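Local coordinates for protein porin B (PDB 4GEY) that probably lets sugars such as glucose diffuse across the bacterial outer membrane, as a carbohydrate-selective beta-barrel porin, at residues Gln115-Gln120 and Phe165-Phe170; Asn315-Asp320 and Asp327-Val332; Val352-Val357 and Thr388-Glu393; Pro384-Glu389 and Gly417-Val422. The protein carries 2 engineered substitutions. All blocks are in the same frame, centred on the assembly; numbering follows the deposited sequence.

Contact 1. Residues Gln115-Gln120 and Phe165-Phe170; sequences QFSSVQ and FQNLAF
Ser117 approaches the side-chain amide of Asn167 from above its plane: OG donates to OD1 at 2.7 Å, 37° out of the carbonyl plane. OG lies anti to the backbone N (chi1 -172°), which brings the small hydroxyl within bonding distance. The same OD1 accepts Ala169 N at 3.0 Å, forming an Asx turn at the 3-10 segment 168-169, while ND2 bonds Gln411 and Asn391 of the barrel wall. An alanine in place of Asn167 would probably leave the Ser117 hydroxyl and the Ala169 N-H without their shared acceptor and loosen the turn from the wall. Between these loops, running almost antiparallel, Leu168 N donates to Ser118 O at 2.9 Å. Ser118 OG accepts Gln120 N at 3.2 Å in an ST turn and is bound by Asn102. Gln166 and Gln120 lie side by side, pointing the same way, with amide planes 50° apart. The extended Gln166 chain carries NE2 to Val119 O at 3.0 Å, the acceptor lying in its amide plane; NE2 also donates to Val52 O, and Gln120 OE1 accepts Leu103 N. Two loops in the porin channel are thus joined where the side chain of Leu168 comes within about 5 Å of the bound glucose. Amides and hydroxyls suit this buried place because they supply donors and acceptors that a regular sheet would provide, which implies a loop pair fixed by directional bonds beside the sugar.

Contact 2. Residues Asn315-Asp320 and Asp327-Val332; sequences NFTVHD and DNYQQV
Phe316 sets the rim of its ring against the aliphatic part of Gln330: Gln330 CG lies near the ring plane, 3.6 Å from Phe316 CD2, and the two side chains cross at about a right angle. The Gln330 chain bends at its second torsion (chi2 78°), bringing CD round; NE2 of its amide then meets Asn328 of the same strand, donating to OD1 at 2.8 Å from above that carbonyl plane, while OE1 is bound by Arg354 of the next strand. Val318 CG2 rests on Asn328 CB at 4.2 Å, on the same face. Phe316 and Val318, both exposed, suit the apolar outer surface of a porin. Strands 309-319 and 326-337 form a beta hairpin of the barrel wall, almost exactly antiparallel here. Asn315 with Gln331 and Thr317 with Tyr329 are its hydrogen-bonded pairs, and His319 N bonds Asp327 O at 3.1 Å. On the face turned to the interior, Asn315 and Gln331 run side by side with amide planes 88° apart. ND2 of Asn315 donates to OE1 of Gln331 at 2.8 Å, the acceptor lying close to the Asn315 amide plane. Thr317 packs against the edge of the Tyr329 ring, CB lying 3.5 Å from CD1. Its beta-branched side chain suits a strand, and Trp178 meets the tyrosine ring. Tyr329 OH and Gln331 NE2 both bond Ala169 O of the loop inside the barrel.

Contact 3. Residues Val352-Val357 and Thr388-Glu393; sequences VARIHV and TEYNAE. With DMU (decyl-beta-D-maltopyranoside), chain L.
Val352-Val357 and Thr388-Glu393 pair as antiparallel strands, their axes 4.7 Å apart at closest approach and their directions 165° apart. Ala353 with Asn391 and Ile355 with Glu389 are hydrogen-bonded pairs; Val352, Arg354 and His356 face Ala392, Tyr390 and Thr388 in the non-hydrogen-bonded ones. This is the beta-barrel wall, whose two sides differ in chemistry. On the detergent-facing side Arg354 and Tyr390 lie alongside each other. Arg354 CG, anti to its backbone N (chi1 170°), lies 3.6 Å from Tyr390 CE2, and the chain runs on extended to NE; the phenol oxygen sits in the guanidinium plane at its edge, while NH1 bonds Gln330 OE1 of the preceding strand. Decyl maltoside passes over one face of the Tyr390 ring, its C28 3.6 Å from CD2, and the last modelled carbon, C37, lies 3.9 Å from Ala392 CB. Tyrosine suits this place, its ring accepting an alkyl chain and its hydroxyl staying near polar groups. Thr388 brings OG1 to the edge of the His356 ring, 3.4 Å from CD2. On the inward side Ile355 CD1 lies 3.7 Å from Asn391 ND2 and touches Glu389 OE1, giving the polar pair an apolar flank. Glu389, buried, accepts from the backbone N-H groups of Phe116 and Ser117, which would offset its charge. Its OE1 uses the anti lone pair to take Asn391 ND2 at 2.9 Å, a nearly straight bond (174°) within the amide plane.

Contact 4. Residues Pro384-Glu389 and Gly417-Val422; sequences PLQRTE and GGVDEV. With DMU (decyl-beta-D-maltopyranoside), chain L.
Gly417 is held at both ends: its N donates to Glu389 OE2 at 2.9 Å, from above the carboxylate plane, and its O receives Gln386 NE2 at 2.9 Å on a lone pair. Gly418 follows with positive phi (81°), and a side chain here would run into Arg387 N, which donates to Gly418 O at 2.9 Å. Glycine suits the site twice over. Val419 lays CG2 against Pro384 CB at 3.8 Å and begins a type I beta turn. Asp420, steadied by Ser415, points its carboxylate at decyl maltoside; OD2 accepts from O6 at 2.9 Å. Its plane is nearly parallel to the Arg387 guanidinium, yet NE and OD2 stand 4.1 Å apart, beyond a salt bridge. One face of that guanidinium is turned to the distal sugar's ring oxygen O1 and, toward the rim, hydroxymethyl carbon C11. An alanine for Arg387 would probably leave this end of the detergent without its flat support and take one of the positive charges near Asp420 away. Glu421 OE1 reaches Leu385 N through a water. One backbone bond and two side-chain-to-backbone bonds join the loop to the start of strand 388-399, while the charged pair beyond makes a polar surface suited to a sugar head group.

How the contacts relate
From the N terminus, contact 1 comes first, drawing together two loops 45 residues apart inside the barrel. Contact 2 follows in series and closes a beta hairpin of the wall. The strand after it leads into contact 3, which spans helix 359-372. Contact 4 opens before contact 3 has closed, on a segment sharing Thr388 and Glu389, and ends beyond it at 417-422; the two therefore interleave and neither nests in the other. Val352-Val357 is flanked by 327-332 and 388-393, so contacts 2 and 3 make continuous wall. The loops of contact 1 reach this wall through Ala169, at contact 2, and through Glu393 and Glu389, at contact 3, and Glu389 also serves contact 4.

Contact 1. Residues Gln115-Gln120 and Phe165-Phe170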
# COMPACT_ATOMS: atom_id res chain seq x y z
N GLN A 115 -7.05 -9.07 -11.14
CA GLN A 115 -6.01 -8.07 -11.26
C GLN A 115 -5.10 -8.06 -10.03
O GLN A 115 -5.56 -8.25 -8.91
CB GLN A 115 -6.62 -6.68 -11.43
CG GLN A 115 -5.60 -5.64 -11.79
CD GLN A 115 -6.16 -4.26 -11.79
OE1 GLN A 115 -7.37 -4.07 -11.67
NE2 GLN A 115 -5.27 -3.27 -11.91
N PHE A 116 -3.80 -7.86 -10.24
CA PHE A 116 -2.89 -7.81 -9.11
C PHE A 116 -3.05 -6.48 -8.40
O PHE A 116 -3.35 -6.44 -7.21
CB PHE A 116 -1.44 -8.08 -9.54
CG PHE A 116 -1.18 -9.51 -9.88
CD1 PHE A 116 -0.95 -10.43 -8.88
CD2 PHE A 116 -1.22 -9.94 -11.20
CE1 PHE A 116 -0.73 -11.77 -9.18
CE2 PHE A 116 -1.00 -11.27 -11.51
CZ PHE A 116 -0.75 -12.19 -10.50
N SER A 117 -2.85 -5.40 -9.14
CA SER A 117 -3.15 -4.07 -8.64
C SER A 117 -4.67 -3.87 -8.59
O SER A 117 -5.44 -4.81 -8.81
CB SER A 117 -2.49 -3.00 -9.53
OG SER A 117 -2.63 -1.70 -8.96
N SER A 118 -5.09 -2.65 -8.30
CA SER A 118 -6.49 -2.35 -8.03
C SER A 118 -6.74 -0.89 -8.37
O SER A 118 -5.90 -0.02 -8.07
CB SER A 118 -6.81 -2.60 -6.56
OG SER A 118 -7.98 -1.91 -6.17
N VAL A 119 -7.87 -0.62 -8.99
CA VAL A 119 -8.16 0.74 -9.45
C VAL A 119 -8.79 1.58 -8.35
O VAL A 119 -9.12 2.75 -8.56
CB VAL A 119 -9.07 0.73 -10.69
CG1 VAL A 119 -8.39 -0.02 -11.79
CG2 VAL A 119 -10.42 0.11 -10.37
N GLN A 120 -8.96 0.98 -7.18
CA GLN A 120 -9.46 1.70 -6.03
C GLN A 120 -8.67 1.27 -4.80
O GLN A 120 -9.14 0.43 -4.03
CB GLN A 120 -10.95 1.45 -5.82
CG GLN A 120 -11.84 2.07 -6.87
CD GLN A 120 -13.22 1.41 -6.94
OE1 GLN A 120 -13.44 0.48 -7.73
NE2 GLN A 120 -14.16 1.91 -6.13
N PHE A 165 -2.05 8.67 -5.43
CA PHE A 165 -2.62 8.01 -6.61
C PHE A 165 -3.84 7.18 -6.18
O PHE A 165 -4.00 6.87 -5.01
CB PHE A 165 -1.59 7.12 -7.31
CG PHE A 165 -0.55 7.88 -8.10
CD1 PHE A 165 0.60 8.37 -7.48
CD2 PHE A 165 -0.71 8.08 -9.47
CE1 PHE A 165 1.56 9.06 -8.21
CE2 PHE A 165 0.24 8.79 -10.20
CZ PHE A 165 1.37 9.27 -9.58
N GLN A 166 -4.71 6.83 -7.12
CA GLN A 166 -5.84 5.98 -6.78
C GLN A 166 -5.48 4.51 -6.98
O GLN A 166 -5.95 3.63 -6.25
CB GLN A 166 -7.07 6.35 -7.62
CG GLN A 166 -8.32 5.56 -7.23
CD GLN A 166 -9.60 6.21 -7.70
OE1 GLN A 166 -9.80 7.41 -7.51
NE2 GLN A 166 -10.47 5.43 -8.32
N ASN A 167 -4.64 4.27 -7.98
CA ASN A 167 -4.22 2.92 -8.33
C ASN A 167 -3.23 2.35 -7.30
O ASN A 167 -2.25 3.00 -6.94
CB ASN A 167 -3.60 2.94 -9.71
CG ASN A 167 -3.39 1.56 -10.27
OD1 ASN A 167 -2.49 0.83 -9.84
ND2 ASN A 167 -4.20 1.19 -11.24
N LEU A 168 -3.50 1.13 -6.84
CA LEU A 168 -2.72 0.49 -5.78
C LEU A 168 -1.24 0.49 -6.07
O LEU A 168 -0.44 0.68 -5.16
CB LEU A 168 -3.18 -0.95 -5.56
CG LEU A 168 -3.46 -1.42 -4.13
CD1 LEU A 168 -3.34 -2.93 -4.05
CD2 LEU A 168 -2.58 -0.74 -3.10
N ALA A 169 -0.87 0.28 -7.33
CA ALA A 169 0.53 0.20 -7.72
C ALA A 169 1.33 1.45 -7.37
O ALA A 169 2.57 1.41 -7.34
CB ALA A 169 0.63 -0.06 -9.21
N PHE A 170 0.63 2.57 -7.12
CA PHE A 170 1.30 3.83 -6.82
C PHE A 170 0.94 4.37 -5.45
O PHE A 170 1.06 5.56 -5.18
CB PHE A 170 0.99 4.89 -7.89
CG PHE A 170 1.13 4.39 -9.28
CD1 PHE A 170 2.38 4.13 -9.81
CD2 PHE A 170 0.01 4.16 -10.06
CE1 PHE A 170 2.51 3.63 -11.10
CE2 PHE A 170 0.14 3.68 -11.34
CZ PHE A 170 1.39 3.40 -11.86

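Contact 2. Residues Asn315-Asp320 and Asp327-Val332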
# COMPACT_ATOMS: atom_id res chain seq x y z
N ASN A 315 9.92 2.66 -7.67
CA ASN A 315 9.85 1.53 -6.76
C ASN A 315 10.24 0.27 -7.52
O ASN A 315 9.86 0.08 -8.68
CB ASN A 315 8.44 1.36 -6.20
CG ASN A 315 8.13 2.30 -5.05
OD1 ASN A 315 8.32 1.95 -3.88
ND2 ASN A 315 7.63 3.49 -5.37
N PHE A 316 11.02 -0.59 -6.88
CA PHE A 316 11.40 -1.87 -7.44
C PHE A 316 11.22 -2.90 -6.33
O PHE A 316 11.39 -2.61 -5.14
CB PHE A 316 12.85 -1.87 -7.92
CG PHE A 316 13.16 -0.80 -8.92
CD1 PHE A 316 13.58 0.46 -8.51
CD2 PHE A 316 13.02 -1.04 -10.28
CE1 PHE A 316 13.86 1.46 -9.44
CE2 PHE A 316 13.30 -0.05 -11.22
CZ PHE A 316 13.72 1.20 -10.80
N THR A 317 10.89 -4.11 -6.72
CA THR A 317 10.54 -5.09 -5.74
C THR A 317 10.96 -6.43 -6.32
O THR A 317 10.93 -6.62 -7.55
CB THR A 317 9.04 -4.97 -5.44
OG1 THR A 317 8.80 -4.79 -4.04
CG2 THR A 317 8.30 -6.14 -5.95
N VAL A 318 11.41 -7.33 -5.46
CA VAL A 318 11.94 -8.63 -5.90
C VAL A 318 11.62 -9.69 -4.84
O VAL A 318 11.84 -9.46 -3.64
CB VAL A 318 13.48 -8.56 -6.16
CG1 VAL A 318 14.14 -9.89 -5.87
CG2 VAL A 318 13.77 -8.14 -7.59
N HIS A 319 11.09 -10.83 -5.28
CA HIS A 319 10.57 -11.86 -4.37
C HIS A 319 11.04 -13.26 -4.70
O HIS A 319 11.38 -13.56 -5.85
CB HIS A 319 9.05 -11.82 -4.37
CG HIS A 319 8.51 -10.45 -4.20
ND1 HIS A 319 8.43 -9.84 -2.97
CD2 HIS A 319 8.08 -9.54 -5.10
CE1 HIS A 319 7.94 -8.62 -3.11
NE2 HIS A 319 7.71 -8.42 -4.40
N ASP A 320 11.04 -14.13 -3.69
CA ASP A 320 11.57 -15.47 -3.88
C ASP A 320 10.78 -16.25 -4.93
O ASP A 320 9.56 -16.37 -4.84
CB ASP A 320 11.71 -16.23 -2.54
CG ASP A 320 10.37 -16.62 -1.92
OD1 ASP A 320 9.88 -17.73 -2.24
OD2 ASP A 320 9.84 -15.84 -1.09
N ASP A 327 6.78 -12.23 -9.20
CA ASP A 327 8.20 -12.52 -9.32
C ASP A 327 9.01 -11.29 -8.90
O ASP A 327 9.89 -11.35 -8.04
CB ASP A 327 8.46 -12.83 -10.80
CG ASP A 327 9.77 -13.50 -11.04
OD1 ASP A 327 10.77 -13.12 -10.40
OD2 ASP A 327 9.81 -14.40 -11.91
N ASN A 328 8.68 -10.17 -9.55
CA ASN A 328 9.38 -8.92 -9.41
C ASN A 328 8.44 -7.81 -9.87
O ASN A 328 7.48 -8.09 -10.58
CB ASN A 328 10.67 -8.92 -10.24
CG ASN A 328 10.42 -8.96 -11.76
OD1 ASN A 328 9.86 -8.03 -12.33
ND2 ASN A 328 10.86 -10.04 -12.41
N TYR A 329 8.69 -6.57 -9.47
CA TYR A 329 7.83 -5.45 -9.86
C TYR A 329 8.62 -4.16 -9.99
O TYR A 329 9.57 -3.92 -9.25
CB TYR A 329 6.70 -5.30 -8.84
CG TYR A 329 6.25 -3.90 -8.52
CD1 TYR A 329 6.86 -3.16 -7.52
CD2 TYR A 329 5.18 -3.32 -9.19
CE1 TYR A 329 6.43 -1.88 -7.20
CE2 TYR A 329 4.73 -2.04 -8.87
CZ TYR A 329 5.36 -1.32 -7.88
OH TYR A 329 4.94 -0.05 -7.58
N GLN A 330 8.23 -3.33 -10.94
CA GLN A 330 8.90 -2.05 -11.12
C GLN A 330 7.85 -0.96 -11.24
O GLN A 330 6.72 -1.21 -11.67
CB GLN A 330 9.78 -2.03 -12.37
CG GLN A 330 10.89 -3.07 -12.36
CD GLN A 330 10.38 -4.46 -12.69
OE1 GLN A 330 9.54 -4.62 -13.58
NE2 GLN A 330 10.85 -5.46 -11.96
N GLN A 331 8.23 0.25 -10.86
CA GLN A 331 7.33 1.36 -11.01
C GLN A 331 8.12 2.64 -11.13
O GLN A 331 9.07 2.87 -10.39
CB GLN A 331 6.37 1.39 -9.83
CG GLN A 331 5.54 2.63 -9.69
CD GLN A 331 5.75 3.27 -8.35
OE1 GLN A 331 6.83 3.77 -8.07
NE2 GLN A 331 4.73 3.21 -7.48
N VAL A 332 7.72 3.47 -12.09
CA VAL A 332 8.36 4.74 -12.33
C VAL A 332 7.26 5.79 -12.49
O VAL A 332 6.19 5.48 -13.02
CB VAL A 332 9.26 4.65 -13.58
CG1 VAL A 332 9.30 5.94 -14.32
CG2 VAL A 332 10.66 4.25 -13.17

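Contact 3. Residues Val352-Val357 and Thr388-Glu393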
# COMPACT_ATOMS: atom_id res chain seq x y z
N VAL A 352 3.78 4.69 -14.00
CA VAL A 352 3.69 3.45 -14.76
C VAL A 352 4.26 2.36 -13.89
O VAL A 352 5.29 2.56 -13.25
CB VAL A 352 4.54 3.46 -16.06
CG1 VAL A 352 3.90 2.56 -17.12
CG2 VAL A 352 4.71 4.87 -16.59
N ALA A 353 3.59 1.21 -13.86
CA ALA A 353 4.05 0.07 -13.08
C ALA A 353 4.01 -1.17 -13.91
O ALA A 353 3.14 -1.33 -14.76
CB ALA A 353 3.21 -0.11 -11.84
N ARG A 354 4.96 -2.06 -13.67
CA ARG A 354 5.01 -3.36 -14.31
C ARG A 354 5.00 -4.40 -13.20
O ARG A 354 5.76 -4.29 -12.25
CB ARG A 354 6.28 -3.47 -15.15
CG ARG A 354 6.57 -4.86 -15.66
CD ARG A 354 7.92 -4.92 -16.34
NE ARG A 354 8.19 -6.29 -16.75
CZ ARG A 354 8.94 -7.14 -16.06
NH1 ARG A 354 9.52 -6.75 -14.94
NH2 ARG A 354 9.12 -8.38 -16.50
N ILE A 355 4.12 -5.38 -13.32
CA ILE A 355 4.00 -6.45 -12.33
C ILE A 355 4.17 -7.79 -13.01
O ILE A 355 3.28 -8.26 -13.72
CB ILE A 355 2.63 -6.41 -11.66
CG1 ILE A 355 2.38 -5.03 -11.05
CG2 ILE A 355 2.52 -7.51 -10.62
CD1 ILE A 355 0.92 -4.72 -10.75
N HIS A 356 5.31 -8.42 -12.79
CA HIS A 356 5.60 -9.69 -13.46
C HIS A 356 5.27 -10.92 -12.61
O HIS A 356 5.56 -10.95 -11.42
CB HIS A 356 7.05 -9.73 -13.93
CG HIS A 356 7.43 -11.01 -14.60
ND1 HIS A 356 8.13 -12.00 -13.96
CD2 HIS A 356 7.19 -11.46 -15.85
CE1 HIS A 356 8.32 -13.01 -14.80
NE2 HIS A 356 7.75 -12.70 -15.95
N VAL A 357 4.65 -11.92 -13.24
CA VAL A 357 4.30 -13.16 -12.56
C VAL A 357 5.34 -14.24 -12.78
O VAL A 357 5.70 -14.56 -13.91
CB VAL A 357 2.95 -13.73 -13.02
CG1 VAL A 357 2.58 -14.93 -12.16
CG2 VAL A 357 1.85 -12.68 -12.98
N THR A 388 2.22 -10.75 -17.38
CA THR A 388 2.68 -9.45 -16.89
C THR A 388 1.58 -8.41 -17.00
O THR A 388 0.99 -8.24 -18.06
CB THR A 388 3.90 -8.94 -17.69
OG1 THR A 388 4.88 -9.98 -17.81
CG2 THR A 388 4.52 -7.74 -17.01
N GLU A 389 1.31 -7.74 -15.89
CA GLU A 389 0.26 -6.73 -15.81
C GLU A 389 0.94 -5.37 -15.74
O GLU A 389 1.94 -5.20 -15.03
CB GLU A 389 -0.58 -6.95 -14.56
CG GLU A 389 -1.58 -5.85 -14.24
CD GLU A 389 -2.36 -6.09 -12.93
OE1 GLU A 389 -2.54 -5.13 -12.16
OE2 GLU A 389 -2.78 -7.24 -12.67
N TYR A 390 0.41 -4.41 -16.49
CA TYR A 390 0.90 -3.04 -16.41
C TYR A 390 -0.20 -2.12 -15.90
O TYR A 390 -1.38 -2.34 -16.19
CB TYR A 390 1.42 -2.56 -17.78
CG TYR A 390 2.67 -3.28 -18.24
CD1 TYR A 390 2.59 -4.56 -18.77
CD2 TYR A 390 3.91 -2.67 -18.16
CE1 TYR A 390 3.73 -5.23 -19.21
CE2 TYR A 390 5.06 -3.33 -18.59
CZ TYR A 390 4.95 -4.61 -19.11
OH TYR A 390 6.07 -5.27 -19.53
N ASN A 391 0.19 -1.11 -15.13
CA ASN A 391 -0.76 -0.11 -14.67
C ASN A 391 -0.21 1.26 -14.95
O ASN A 391 1.01 1.47 -14.86
CB ASN A 391 -1.01 -0.22 -13.16
CG ASN A 391 -1.86 -1.43 -12.78
OD1 ASN A 391 -3.02 -1.29 -12.39
ND2 ASN A 391 -1.26 -2.61 -12.86
N ALA A 392 -1.10 2.20 -15.27
CA ALA A 392 -0.70 3.59 -15.39
C ALA A 392 -1.81 4.52 -14.89
O ALA A 392 -3.00 4.27 -15.11
CB ALA A 392 -0.30 3.93 -16.81
N GLU A 393 -1.40 5.59 -14.22
CA GLU A 393 -2.34 6.60 -13.78
C GLU A 393 -1.85 8.01 -14.11
O GLU A 393 -0.68 8.33 -13.97
CB GLU A 393 -2.60 6.46 -12.27
CG GLU A 393 -3.61 7.46 -11.68
CD GLU A 393 -3.93 7.19 -10.20
OE1 GLU A 393 -3.70 6.05 -9.73
OE2 GLU A 393 -4.40 8.12 -9.49
C1 DMU L . 3.35 -8.48 -22.95
C2 DMU L . 3.31 -9.93 -22.82
C3 DMU L . 3.32 -10.80 -24.02
C4 DMU L . 3.84 -10.13 -25.31
O5 DMU L . 3.24 -8.70 -25.37
C6 DMU L . 3.66 -7.90 -24.25
O7 DMU L . 4.14 -11.97 -23.79
O16 DMU L . 3.15 -6.57 -24.41
C18 DMU L . 4.05 -5.47 -24.30
C19 DMU L . 3.45 -4.06 -24.09
C22 DMU L . 3.61 -3.33 -22.70
C25 DMU L . 2.96 -1.95 -22.59
C28 DMU L . 2.77 -1.29 -21.24
C31 DMU L . 1.69 -0.23 -21.14
C34 DMU L . 1.64 0.68 -19.93
C37 DMU L . 0.30 1.10 -19.41
O49 DMU L . 4.34 -8.01 -21.94
O55 DMU L . 2.23 -10.27 -21.89
C57 DMU L . 3.55 -10.80 -26.45
O61 DMU L . 3.28 -10.05 -27.58
C5 DMU L . 4.48 -14.22 -24.57
C7 DMU L . 4.22 -14.65 -25.91
C8 DMU L . 2.83 -15.04 -26.14
C9 DMU L . 1.83 -13.89 -25.85
O1 DMU L . 2.30 -13.06 -24.64
C10 DMU L . 3.56 -13.25 -23.96
O2 DMU L . 2.66 -15.43 -27.47
O3 DMU L . 5.86 -13.73 -24.49
O4 DMU L . 5.10 -15.79 -26.18
C11 DMU L . 0.62 -14.35 -25.60
O6 DMU L . -0.38 -13.43 -25.34

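Contact 4. Residues Pro384-Glu389 and Gly417-Val422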
# COMPACT_ATOMS: atom_id res chain seq x y z
N PRO A 384 -6.36 -19.43 -16.85
CA PRO A 384 -5.62 -18.36 -17.55
C PRO A 384 -4.14 -18.34 -17.26
O PRO A 384 -3.72 -18.61 -16.13
CB PRO A 384 -6.28 -17.08 -17.03
CG PRO A 384 -7.72 -17.51 -16.78
CD PRO A 384 -7.61 -18.94 -16.24
N LEU A 385 -3.35 -18.04 -18.29
CA LEU A 385 -1.91 -17.97 -18.20
C LEU A 385 -1.54 -16.57 -17.74
O LEU A 385 -1.75 -15.59 -18.46
CB LEU A 385 -1.25 -18.28 -19.55
CG LEU A 385 -1.48 -19.66 -20.20
CD1 LEU A 385 -0.42 -19.92 -21.24
CD2 LEU A 385 -1.48 -20.79 -19.17
N GLN A 386 -1.00 -16.47 -16.54
CA GLN A 386 -0.68 -15.17 -15.98
C GLN A 386 0.76 -14.78 -16.26
O GLN A 386 1.69 -15.49 -15.89
CB GLN A 386 -0.95 -15.15 -14.48
CG GLN A 386 -2.40 -15.27 -14.16
CD GLN A 386 -2.67 -15.15 -12.69
OE1 GLN A 386 -2.36 -16.07 -11.92
NE2 GLN A 386 -3.24 -14.03 -12.28
N ARG A 387 0.93 -13.64 -16.93
CA ARG A 387 2.23 -13.22 -17.43
C ARG A 387 2.70 -11.87 -16.85
O ARG A 387 3.50 -11.85 -15.93
CB ARG A 387 2.24 -13.24 -18.97
CG ARG A 387 1.34 -14.33 -19.56
CD ARG A 387 1.30 -14.34 -21.09
NE ARG A 387 2.24 -15.30 -21.66
CZ ARG A 387 1.88 -16.38 -22.34
NH1 ARG A 387 0.60 -16.65 -22.57
NH2 ARG A 387 2.82 -17.20 -22.81
N THR A 388 2.22 -10.75 -17.38
CA THR A 388 2.68 -9.45 -16.89
C THR A 388 1.58 -8.41 -17.00
O THR A 388 0.99 -8.24 -18.06
CB THR A 388 3.90 -8.94 -17.69
OG1 THR A 388 4.88 -9.98 -17.81
CG2 THR A 388 4.52 -7.74 -17.01
N GLU A 389 1.31 -7.74 -15.89
CA GLU A 389 0.26 -6.73 -15.81
C GLU A 389 0.94 -5.37 -15.74
O GLU A 389 1.94 -5.20 -15.03
CB GLU A 389 -0.58 -6.95 -14.56
CG GLU A 389 -1.58 -5.85 -14.24
CD GLU A 389 -2.36 -6.09 -12.93
OE1 GLU A 389 -2.54 -5.13 -12.16
OE2 GLU A 389 -2.78 -7.24 -12.67
N GLY A 417 -4.56 -8.88 -14.34
CA GLY A 417 -4.16 -10.17 -13.81
C GLY A 417 -3.04 -10.86 -14.57
O GLY A 417 -2.78 -12.05 -14.37
N GLY A 418 -2.36 -10.11 -15.45
CA GLY A 418 -1.29 -10.68 -16.25
C GLY A 418 -1.81 -11.43 -17.47
O GLY A 418 -1.05 -12.04 -18.22
N VAL A 419 -3.13 -11.38 -17.66
CA VAL A 419 -3.76 -12.17 -18.69
C VAL A 419 -3.91 -11.43 -20.01
O VAL A 419 -4.76 -10.55 -20.16
CB VAL A 419 -5.11 -12.70 -18.24
CG1 VAL A 419 -5.71 -13.58 -19.31
CG2 VAL A 419 -4.93 -13.48 -16.96
N ASP A 420 -3.08 -11.81 -20.98
CA ASP A 420 -3.06 -11.16 -22.28
C ASP A 420 -4.38 -11.27 -23.02
O ASP A 420 -4.65 -10.49 -23.93
CB ASP A 420 -1.93 -11.72 -23.12
CG ASP A 420 -0.58 -11.29 -22.63
OD1 ASP A 420 -0.51 -10.30 -21.87
OD2 ASP A 420 0.41 -11.94 -22.99
N GLU A 421 -5.20 -12.23 -22.61
CA GLU A 421 -6.48 -12.44 -23.28
C GLU A 421 -7.54 -11.44 -22.82
O GLU A 421 -8.64 -11.41 -23.37
CB GLU A 421 -6.96 -13.88 -23.10
CG GLU A 421 -6.14 -14.91 -23.92
CD GLU A 421 -4.66 -14.98 -23.51
OE1 GLU A 421 -4.35 -14.81 -22.31
OE2 GLU A 421 -3.80 -15.20 -24.41
N VAL A 422 -7.21 -10.62 -21.83
CA VAL A 422 -8.14 -9.61 -21.33
C VAL A 422 -7.76 -8.29 -21.96
O VAL A 422 -6.60 -7.87 -21.87
CB VAL A 422 -8.10 -9.49 -19.78
CG1 VAL A 422 -8.92 -8.30 -19.32
CG2 VAL A 422 -8.59 -10.77 -19.10
C1 DMU L . 3.35 -8.48 -22.95
C2 DMU L . 3.31 -9.93 -22.82
C3 DMU L . 3.32 -10.80 -24.02
C4 DMU L . 3.84 -10.13 -25.31
O5 DMU L . 3.24 -8.70 -25.37
C6 DMU L . 3.66 -7.90 -24.25
O7 DMU L . 4.14 -11.97 -23.79
O16 DMU L . 3.15 -6.57 -24.41
C18 DMU L . 4.05 -5.47 -24.30
C19 DMU L . 3.45 -4.06 -24.09
C22 DMU L . 3.61 -3.33 -22.70
C25 DMU L . 2.96 -1.95 -22.59
C28 DMU L . 2.77 -1.29 -21.24
C31 DMU L . 1.69 -0.23 -21.14
C34 DMU L . 1.64 0.68 -19.93
C37 DMU L . 0.30 1.10 -19.41
O49 DMU L . 4.34 -8.01 -21.94
O55 DMU L . 2.23 -10.27 -21.89
C57 DMU L . 3.55 -10.80 -26.45
O61 DMU L . 3.28 -10.05 -27.58
C5 DMU L . 4.48 -14.22 -24.57
C7 DMU L . 4.22 -14.65 -25.91
C8 DMU L . 2.83 -15.04 -26.14
C9 DMU L . 1.83 -13.89 -25.85
O1 DMU L . 2.30 -13.06 -24.64
C10 DMU L . 3.56 -13.25 -23.96
O2 DMU L . 2.66 -15.43 -27.47
O3 DMU L . 5.86 -13.73 -24.49
O4 DMU L . 5.10 -15.79 -26.18
C11 DMU L . 0.62 -14.35 -25.60
O6 DMU L . -0.38 -13.43 -25.34
O HOH W 1 -4.63 -17.46 -20.91